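Local atomic coordinates of ActII protein (Streptomyces coelicolor, PDB entry 2OPT), a protein that probably represses transcription as a TetR-family regulator that binds cis-regulatory DNA, and also binds actinorhodin and its biosynthetic precursor (S)-DNPA. Residues Gly124-Glu129 against Ala214-Ala219; Glu77-Met82 against Asn119-Gly124; Val65-Pro70 against Glu115-Leu120. One frame throughout, in Å; residues are numbered along the deposited sequence. Where two conformers were deposited one is given.

Contact 1. Residues Gly124-Glu129 against Ala214-Ala219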
loop_
_atom_site.group_PDB
_atom_site.type_symbol
_atom_site.label_atom_id
_atom_site.label_comp_id
_atom_site.label_asym_id
_atom_site.label_seq_id
_atom_site.Cartn_x
_atom_site.Cartn_y
_atom_site.Cartn_z
ATOM N N GLY A 124 -9.471 -20.958 -9.905
ATOM C CA GLY A 124 -8.233 -21.086 -10.646
ATOM C C GLY A 124 -7.243 -22.073 -10.065
ATOM O O GLY A 124 -6.083 -22.110 -10.480
ATOM N N GLY A 125 -7.689 -22.871 -9.099
ATOM C CA GLY A 125 -6.869 -23.891 -8.503
ATOM C C GLY A 125 -5.920 -23.430 -7.436
ATOM O O GLY A 125 -5.055 -24.195 -7.029
ATOM N N LEU A 126 -6.066 -22.189 -6.957
ATOM C CA LEU A 126 -5.248 -21.690 -5.842
ATOM C C LEU A 126 -5.632 -22.368 -4.496
ATOM O O LEU A 126 -6.824 -22.342 -4.107
ATOM C CB LEU A 126 -5.423 -20.148 -5.724
ATOM C CG LEU A 126 -4.636 -19.222 -6.656
ATOM C CD1 LEU A 126 -4.835 -19.582 -8.106
ATOM C CD2 LEU A 126 -5.010 -17.756 -6.448
ATOM N N HIS A 127 -4.655 -22.924 -3.787
ATOM C CA HIS A 127 -4.889 -23.528 -2.475
ATOM C C HIS A 127 -5.291 -22.447 -1.503
ATOM O O HIS A 127 -5.105 -21.250 -1.791
ATOM C CB HIS A 127 -3.662 -24.334 -1.943
ATOM C CG HIS A 127 -2.409 -23.522 -1.765
ATOM N ND1 HIS A 127 -1.471 -23.364 -2.768
ATOM C CD2 HIS A 127 -1.912 -22.867 -0.687
ATOM C CE1 HIS A 127 -0.469 -22.624 -2.326
ATOM N NE2 HIS A 127 -0.710 -22.312 -1.066
ATOM N N ASP A 128 -5.869 -22.854 -0.372
ATOM C CA ASP A 128 -6.570 -21.945 0.542
ATOM C C ASP A 128 -5.744 -20.700 0.915
ATOM O O ASP A 128 -6.264 -19.608 0.856
ATOM C CB ASP A 128 -6.956 -22.683 1.836
ATOM C CG ASP A 128 -8.031 -23.754 1.632
ATOM O OD1 ASP A 128 -8.541 -23.913 0.506
ATOM O OD2 ASP A 128 -8.379 -24.426 2.625
ATOM N N GLU A 129 -4.488 -20.872 1.347
ATOM C CA GLU A 129 -3.680 -19.728 1.800
ATOM C C GLU A 129 -3.346 -18.786 0.671
ATOM O O GLU A 129 -3.252 -17.595 0.884
ATOM C CB GLU A 129 -2.363 -20.142 2.452
ATOM C CG GLU A 129 -2.520 -20.556 3.938
ATOM C CD GLU A 129 -1.173 -20.672 4.677
ATOM O OE1 GLU A 129 -0.086 -20.534 4.018
ATOM O OE2 GLU A 129 -1.223 -20.906 5.926
ATOM N N ALA A 214 1.923 -19.140 -10.794
ATOM C CA ALA A 214 3.163 -19.879 -10.556
ATOM C C ALA A 214 3.060 -20.664 -9.275
ATOM O O ALA A 214 3.492 -21.795 -9.215
ATOM C CB ALA A 214 4.370 -18.953 -10.507
ATOM N N GLY A 215 2.499 -20.044 -8.247
ATOM C CA GLY A 215 2.304 -20.666 -6.952
ATOM C C GLY A 215 1.258 -21.776 -6.969
ATOM O O GLY A 215 1.364 -22.718 -6.188
ATOM N N ALA A 216 0.237 -21.655 -7.826
ATOM C CA ALA A 216 -0.805 -22.677 -7.926
ATOM C C ALA A 216 -0.259 -23.885 -8.686
ATOM O O ALA A 216 -0.596 -25.027 -8.361
ATOM C CB ALA A 216 -2.055 -22.130 -8.623
ATOM N N GLY A 217 0.582 -23.599 -9.694
ATOM C CA GLY A 217 1.263 -24.594 -10.543
ATOM C C GLY A 217 2.334 -25.485 -9.900
ATOM O O GLY A 217 2.454 -26.658 -10.294
ATOM N N GLU A 218 3.083 -24.946 -8.944
ATOM C CA GLU A 218 3.955 -25.759 -8.104
ATOM C C GLU A 218 3.146 -26.616 -7.136
ATOM O O GLU A 218 3.317 -27.834 -7.078
ATOM C CB GLU A 218 4.933 -24.873 -7.331
ATOM C CG GLU A 218 4.270 -23.952 -6.320
ATOM C CD GLU A 218 5.256 -23.020 -5.646
ATOM O OE1 GLU A 218 6.452 -23.057 -6.004
ATOM O OE2 GLU A 218 4.836 -22.249 -4.757
ATOM N N ALA A 219 2.265 -25.972 -6.379
ATOM C CA ALA A 219 1.175 -26.671 -5.708
ATOM C C ALA A 219 0.852 -27.987 -6.408
ATOM O O ALA A 219 1.038 -29.065 -5.843
ATOM C CB ALA A 219 -0.060 -25.787 -5.640
#
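Leu126 and Ala216 meet methyl to methyl, and this small apolar touch, CD1 of Leu126 to CB of Ala216 at 3.8 Å, lies at the middle of the contact. The leucine side chain does not leave its backbone aimed at the helix: CG stands beside its own backbone N (chi1 -81°), and chi2 (54°) then brings CD1 nearer. Ala216, by contrast, points its CB toward the turn, and the same methyl also lies 4.0 Å from the carbonyl O of Gly125. With only a methyl on Ala216, the backbones come close, the CA atoms of Leu126 and Ala216 being 5.0 Å apart. His127 extends toward the end of the helix. Its CG sits between the backbone N and the carbonyl carbon (chi1 60°); ND1 of His127 approaches CB of Ala219 obliquely at 4.0 Å, whereas the O of Gly215 lies at the ring edge, 4.3 Å from CE1 of His127. Gly125, with its positive phi, forms part of the turn after helix 108-123, and His127 occupies the N-cap position of helix 128-150. Both helices also touch the second subunit, Glu129 through a salt bridge to its Arg199 and Ala214 by packing on its Ala210, consistent with the four-helix bundle by which TetR-family proteins dimerise.

Contact 2. Residues Glu77-Met82 against Asn119-Gly124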
loop_
_atom_site.group_PDB
_atom_site.type_symbol
_atom_site.label_atom_id
_atom_site.label_comp_id
_atom_site.label_asym_id
_atom_site.label_seq_id
_atom_site.Cartn_x
_atom_site.Cartn_y
_atom_site.Cartn_z
ATOM N N GLU A 77 -7.536 -13.237 -17.161
ATOM C CA GLU A 77 -8.152 -12.033 -17.628
ATOM C C GLU A 77 -9.355 -11.624 -16.746
ATOM O O GLU A 77 -9.654 -10.468 -16.639
ATOM C CB GLU A 77 -8.536 -12.201 -19.097
ATOM C CG GLU A 77 -7.323 -12.383 -20.013
ATOM C CD GLU A 77 -6.455 -11.103 -20.142
ATOM O OE1 GLU A 77 -6.997 -10.045 -20.540
ATOM O OE2 GLU A 77 -5.233 -11.162 -19.867
ATOM N N GLN A 78 -10.043 -12.587 -16.121
ATOM C CA GLN A 78 -11.158 -12.243 -15.229
ATOM C C GLN A 78 -10.659 -11.578 -13.933
ATOM O O GLN A 78 -11.309 -10.694 -13.375
ATOM C CB GLN A 78 -11.987 -13.482 -14.901
ATOM C CG GLN A 78 -12.917 -13.881 -15.979
ATOM C CD GLN A 78 -13.958 -14.866 -15.518
ATOM O OE1 GLN A 78 -13.644 -15.939 -14.999
ATOM N NE2 GLN A 78 -15.204 -14.558 -15.811
ATOM N N VAL A 79 -9.520 -12.049 -13.427
ATOM C CA VAL A 79 -8.881 -11.414 -12.264
ATOM C C VAL A 79 -8.461 -9.998 -12.665
ATOM O O VAL A 79 -8.806 -9.026 -12.008
ATOM C CB VAL A 79 -7.702 -12.275 -11.759
ATOM C CG1 VAL A 79 -7.096 -11.681 -10.493
ATOM C CG2 VAL A 79 -8.220 -13.651 -11.398
ATOM N N LYS A 80 -7.735 -9.842 -13.749
ATOM C CA LYS A 80 -7.512 -8.492 -14.274
ATOM C C LYS A 80 -8.750 -7.637 -14.297
ATOM O O LYS A 80 -8.733 -6.499 -13.796
ATOM C CB LYS A 80 -6.926 -8.568 -15.679
ATOM C CG LYS A 80 -5.505 -9.126 -15.637
ATOM C CD LYS A 80 -4.852 -9.156 -17.023
ATOM C CE LYS A 80 -3.367 -9.532 -16.849
ATOM N NZ LYS A 80 -2.774 -9.568 -18.199
ATOM N N GLU A 81 -9.819 -8.173 -14.891
ATOM C CA GLU A 81 -11.105 -7.467 -15.068
ATOM C C GLU A 81 -11.649 -6.950 -13.749
ATOM O O GLU A 81 -12.109 -5.808 -13.637
ATOM C CB GLU A 81 -12.166 -8.404 -15.664
ATOM C CG GLU A 81 -13.627 -7.885 -15.477
ATOM C CD GLU A 81 -14.738 -8.897 -15.844
ATOM O OE1 GLU A 81 -14.450 -9.991 -16.356
ATOM O OE2 GLU A 81 -15.924 -8.552 -15.630
ATOM N N MET A 82 -11.653 -7.832 -12.753
ATOM C CA MET A 82 -12.135 -7.498 -11.418
ATOM C C MET A 82 -11.265 -6.436 -10.755
ATOM O O MET A 82 -11.766 -5.580 -10.025
ATOM C CB MET A 82 -12.190 -8.755 -10.546
ATOM C CG MET A 82 -12.076 -8.490 -9.055
ATOM S SD MET A 82 -11.657 -9.977 -8.127
ATOM C CE MET A 82 -9.874 -9.838 -8.050
ATOM N N ASN A 119 -14.402 -16.931 -4.610
ATOM C CA ASN A 119 -14.893 -17.928 -5.530
ATOM C C ASN A 119 -14.019 -17.938 -6.780
ATOM O O ASN A 119 -13.598 -19.017 -7.237
ATOM C CB ASN A 119 -16.384 -17.719 -5.872
ATOM C CG ASN A 119 -17.045 -18.983 -6.383
ATOM O OD1 ASN A 119 -16.887 -20.050 -5.819
ATOM N ND2 ASN A 119 -17.812 -18.856 -7.438
ATOM N N LEU A 120 -13.739 -16.761 -7.343
ATOM C CA LEU A 120 -12.970 -16.690 -8.605
ATOM C C LEU A 120 -11.538 -17.202 -8.422
ATOM O O LEU A 120 -11.015 -17.951 -9.250
ATOM C CB LEU A 120 -12.887 -15.251 -9.106
ATOM C CG LEU A 120 -12.260 -14.946 -10.493
ATOM C CD1 LEU A 120 -12.859 -15.793 -11.611
ATOM C CD2 LEU A 120 -12.352 -13.457 -10.836
ATOM N N LEU A 121 -10.898 -16.750 -7.358
ATOM C CA LEU A 121 -9.504 -17.138 -7.064
ATOM C C LEU A 121 -9.339 -18.642 -6.893
ATOM O O LEU A 121 -8.510 -19.263 -7.552
ATOM C CB LEU A 121 -8.956 -16.365 -5.865
ATOM C CG LEU A 121 -8.823 -14.839 -6.070
ATOM C CD1 LEU A 121 -8.590 -14.084 -4.741
ATOM C CD2 LEU A 121 -7.798 -14.412 -7.138
ATOM N N ARG A 122 -10.157 -19.241 -6.047
ATOM C CA ARG A 122 -10.185 -20.697 -5.913
ATOM C C ARG A 122 -10.521 -21.475 -7.180
ATOM O O ARG A 122 -10.012 -22.571 -7.399
ATOM C CB ARG A 122 -11.132 -21.118 -4.788
ATOM C CG ARG A 122 -10.736 -20.531 -3.461
ATOM C CD ARG A 122 -10.656 -21.584 -2.415
ATOM N NE ARG A 122 -11.941 -21.709 -1.785
ATOM C CZ ARG A 122 -12.357 -22.726 -1.038
ATOM N NH1 ARG A 122 -11.562 -23.773 -0.783
ATOM N NH2 ARG A 122 -13.599 -22.676 -0.555
ATOM N N SER A 123 -11.406 -20.945 -8.001
ATOM C CA SER A 123 -11.745 -21.586 -9.258
ATOM C C SER A 123 -10.512 -21.752 -10.142
ATOM O O SER A 123 -10.500 -22.590 -11.009
ATOM C CB SER A 123 -12.811 -20.798 -9.985
ATOM O OG SER A 123 -12.197 -19.722 -10.657
ATOM N N GLY A 124 -9.471 -20.958 -9.905
ATOM C CA GLY A 124 -8.233 -21.086 -10.646
ATOM C C GLY A 124 -7.243 -22.073 -10.065
ATOM O O GLY A 124 -6.083 -22.110 -10.480
#
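Leu120 is the principal bump, and its forked end straddles the surface that Gln78, Val79 and Met82 offer on the facing helix. One prong, CD1 of Leu120, lies against the side chain of Gln78, 3.5 Å from OE1 and also near CB. The other, CD2 of Leu120, settles into a shallow hollow floored by backbone, 3.9 Å from the O of Gln78 and 4.1 Å from the N of Val79, with the SD of Met82 at its margin. CG of the leucine stands anti to the backbone N (chi1 -173°), which carries the fork out from its helix. A smaller complementary bump comes from Val79, whose CG2 sits in the corner beside both leucines, 4.2 Å from CD2 of Leu120 and 4.3 Å from CD2 of Leu121. The amide of Gln78 is not left to hydrocarbon alone: OE1 accepts from the N of Glu71 and NE2 donates to the O of Glu69, which would hold the group in place. Behind the bump, the O of Leu120 takes bonds from Ser123 OG, at 2.6 Å, and from the indole NE1 of Trp75. The two short helical segments run nearly antiparallel, at 159° with axes 10.6 Å apart. Around this buried pairing, Val79 also packs on Ile209 of helix 197-219, while Val79 and Leu121 both reach Leu138 of helix 128-150, so helices 75-92 and 108-123 join these two longer helices.

Contact 3. Residues Val65-Pro70 against Glu115-Leu120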
loop_
_atom_site.group_PDB
_atom_site.type_symbol
_atom_site.label_atom_id
_atom_site.label_comp_id
_atom_site.label_asym_id
_atom_site.label_seq_id
_atom_site.Cartn_x
_atom_site.Cartn_y
_atom_site.Cartn_z
ATOM N N VAL A 65 -18.106 -2.401 -8.057
ATOM C CA VAL A 65 -17.062 -3.334 -8.413
ATOM C C VAL A 65 -17.697 -4.636 -8.904
ATOM O O VAL A 65 -18.402 -5.330 -8.151
ATOM C CB VAL A 65 -16.171 -3.688 -7.207
ATOM C CG1 VAL A 65 -15.144 -4.761 -7.629
ATOM C CG2 VAL A 65 -15.516 -2.437 -6.660
ATOM N N GLU A 66 -17.444 -4.998 -10.148
ATOM C CA GLU A 66 -18.102 -6.165 -10.641
ATOM C C GLU A 66 -17.066 -7.321 -10.699
ATOM O O GLU A 66 -16.040 -7.229 -11.361
ATOM C CB GLU A 66 -18.844 -5.828 -11.947
ATOM C CG GLU A 66 -20.391 -6.187 -11.935
ATOM C CD GLU A 66 -21.302 -5.160 -11.240
ATOM O OE1 GLU A 66 -21.808 -5.419 -10.120
ATOM O OE2 GLU A 66 -21.546 -4.091 -11.826
ATOM N N VAL A 67 -17.348 -8.366 -9.931
ATOM C CA VAL A 67 -16.542 -9.560 -9.880
ATOM C C VAL A 67 -17.296 -10.582 -10.717
ATOM O O VAL A 67 -18.460 -10.884 -10.441
ATOM C CB VAL A 67 -16.376 -10.084 -8.424
ATOM C CG1 VAL A 67 -15.410 -11.229 -8.422
ATOM C CG2 VAL A 67 -15.872 -8.953 -7.515
ATOM N N PRO A 68 -16.673 -11.064 -11.804
ATOM C CA PRO A 68 -17.436 -11.944 -12.683
ATOM C C PRO A 68 -17.634 -13.330 -12.128
ATOM O O PRO A 68 -16.877 -13.798 -11.237
ATOM C CB PRO A 68 -16.566 -11.988 -13.934
ATOM C CG PRO A 68 -15.174 -11.793 -13.402
ATOM C CD PRO A 68 -15.324 -10.774 -12.341
ATOM N N GLU A 69 -18.686 -13.987 -12.609
ATOM C CA GLU A 69 -18.864 -15.413 -12.331
ATOM C C GLU A 69 -17.747 -16.162 -13.055
ATOM O O GLU A 69 -17.429 -15.804 -14.197
ATOM C CB GLU A 69 -20.231 -15.834 -12.858
ATOM C CG GLU A 69 -20.815 -17.059 -12.131
ATOM C CD GLU A 69 -21.032 -16.826 -10.602
ATOM O OE1 GLU A 69 -21.412 -15.709 -10.187
ATOM O OE2 GLU A 69 -20.865 -17.781 -9.824
ATOM N N PRO A 70 -17.120 -17.155 -12.415
ATOM C CA PRO A 70 -15.978 -17.806 -13.101
ATOM C C PRO A 70 -16.296 -18.406 -14.493
ATOM O O PRO A 70 -17.295 -19.088 -14.647
ATOM C CB PRO A 70 -15.580 -18.906 -12.105
ATOM C CG PRO A 70 -15.992 -18.340 -10.786
ATOM C CD PRO A 70 -17.286 -17.689 -11.044
ATOM N N GLU A 115 -16.785 -12.727 -1.169
ATOM C CA GLU A 115 -17.219 -14.074 -1.524
ATOM C C GLU A 115 -16.978 -14.384 -2.998
ATOM O O GLU A 115 -16.481 -15.432 -3.346
ATOM C CB GLU A 115 -18.682 -14.242 -1.145
ATOM C CG GLU A 115 -19.310 -15.637 -1.419
ATOM C CD GLU A 115 -18.650 -16.775 -0.721
ATOM O OE1 GLU A 115 -18.113 -16.626 0.391
ATOM O OE2 GLU A 115 -18.720 -17.885 -1.290
ATOM N N ARG A 116 -17.441 -13.514 -3.885
ATOM C CA ARG A 116 -17.260 -13.701 -5.288
ATOM C C ARG A 116 -15.788 -13.695 -5.680
ATOM O O ARG A 116 -15.359 -14.529 -6.491
ATOM C CB ARG A 116 -18.049 -12.599 -6.024
ATOM C CG ARG A 116 -19.588 -12.760 -5.778
ATOM C CD ARG A 116 -20.386 -11.673 -6.493
ATOM N NE ARG A 116 -20.237 -11.838 -7.934
ATOM C CZ ARG A 116 -20.910 -12.720 -8.674
ATOM N NH1 ARG A 116 -21.794 -13.573 -8.109
ATOM N NH2 ARG A 116 -20.681 -12.770 -10.005
ATOM N N THR A 117 -15.002 -12.785 -5.093
ATOM C CA THR A 117 -13.564 -12.743 -5.335
ATOM C C THR A 117 -12.924 -14.081 -4.975
ATOM O O THR A 117 -12.203 -14.697 -5.772
ATOM C CB THR A 117 -12.898 -11.616 -4.497
ATOM O OG1 THR A 117 -13.356 -10.330 -4.955
ATOM C CG2 THR A 117 -11.345 -11.654 -4.622
ATOM N N MET A 118 -13.184 -14.557 -3.778
ATOM C CA MET A 118 -12.602 -15.804 -3.383
ATOM C C MET A 118 -13.118 -16.950 -4.241
ATOM O O MET A 118 -12.364 -17.858 -4.546
ATOM C CB MET A 118 -12.936 -16.087 -1.922
ATOM C CG MET A 118 -12.219 -15.120 -1.000
ATOM S SD MET A 118 -10.413 -15.173 -1.191
ATOM C CE MET A 118 -9.998 -13.531 -0.670
ATOM N N ASN A 119 -14.402 -16.931 -4.610
ATOM C CA ASN A 119 -14.893 -17.928 -5.530
ATOM C C ASN A 119 -14.019 -17.938 -6.780
ATOM O O ASN A 119 -13.598 -19.017 -7.237
ATOM C CB ASN A 119 -16.384 -17.719 -5.872
ATOM C CG ASN A 119 -17.045 -18.983 -6.383
ATOM O OD1 ASN A 119 -16.887 -20.050 -5.819
ATOM N ND2 ASN A 119 -17.812 -18.856 -7.438
ATOM N N LEU A 120 -13.739 -16.761 -7.343
ATOM C CA LEU A 120 -12.970 -16.690 -8.605
ATOM C C LEU A 120 -11.538 -17.202 -8.422
ATOM O O LEU A 120 -11.015 -17.951 -9.250
ATOM C CB LEU A 120 -12.887 -15.251 -9.106
ATOM C CG LEU A 120 -12.260 -14.946 -10.493
ATOM C CD1 LEU A 120 -12.859 -15.793 -11.611
ATOM C CD2 LEU A 120 -12.352 -13.457 -10.836
HETATM O O HOH W 1 -16.926 -14.922 -8.902
HETATM O O HOH W 2 -19.212 -16.214 -7.962
#
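Val67 presses its CG1 against CB of Arg116 at 3.8 Å, and that methyl lies 3.7 Å from the N of Thr117 and 4.5 Å from CD2 of Leu120. Its CG2 lies near the hydroxyl of Thr117, itself bonded to Gly113 O. Farther along, the rings of Pro68 and Pro70 approach different branches of Leu120: CG of Pro68 lies 4.2 Å from CD2, and CG of Pro70 lies 4.1 Å from CD1. This extended segment belongs to the loop that follows helix 50-61, the helix that in TetR-family proteins joins the DNA-binding domain to the C-terminal core. Outside the apolar patch, Arg116 grips the O of Val67 side-on, NE at 3.2 Å and NH2 at 2.9 Å, with that oxygen in the guanidinium plane. Glu69 OE1 meets both NH1 and NH2 in a salt bridge whose two hydrogen bonds are weak, the carboxylate turned 58° from the guanidinium. An alanine in place of Arg116 would probably leave Val67 O without these two donors and the Glu69 carboxylate without its charged mate. Water 1 donates to Pro68 O and to Arg116 O. At the outer edge, water 2 accepts from Asn119 ND2 and donates weakly to Glu69 OE2, while Asn119 OD1 bonds to Asn184 of the second subunit.

From the N terminus, the chain leaves helix 50-61 and enters 65-70, which opens contact 3; helix 75-92 follows and opens contact 2 at 77-82. Both wait for helix 108-123, where contact 3 closes on 115-120 and contact 2 on 119-124, so the two loops cross, neither nested in the other, and share Asn119 and Leu120, their centres about 6 Å apart. Gln78 packs on Pro68 and Pro70. Contact 1 comes in series: it shares Gly124 with contact 2, opens at 124-129 and closes after 84 intervening residues on the C-terminal helix. Together, the three tie linker, helix 75-92, helix 108-123 and the start of helix 128-150 to helix 197-219.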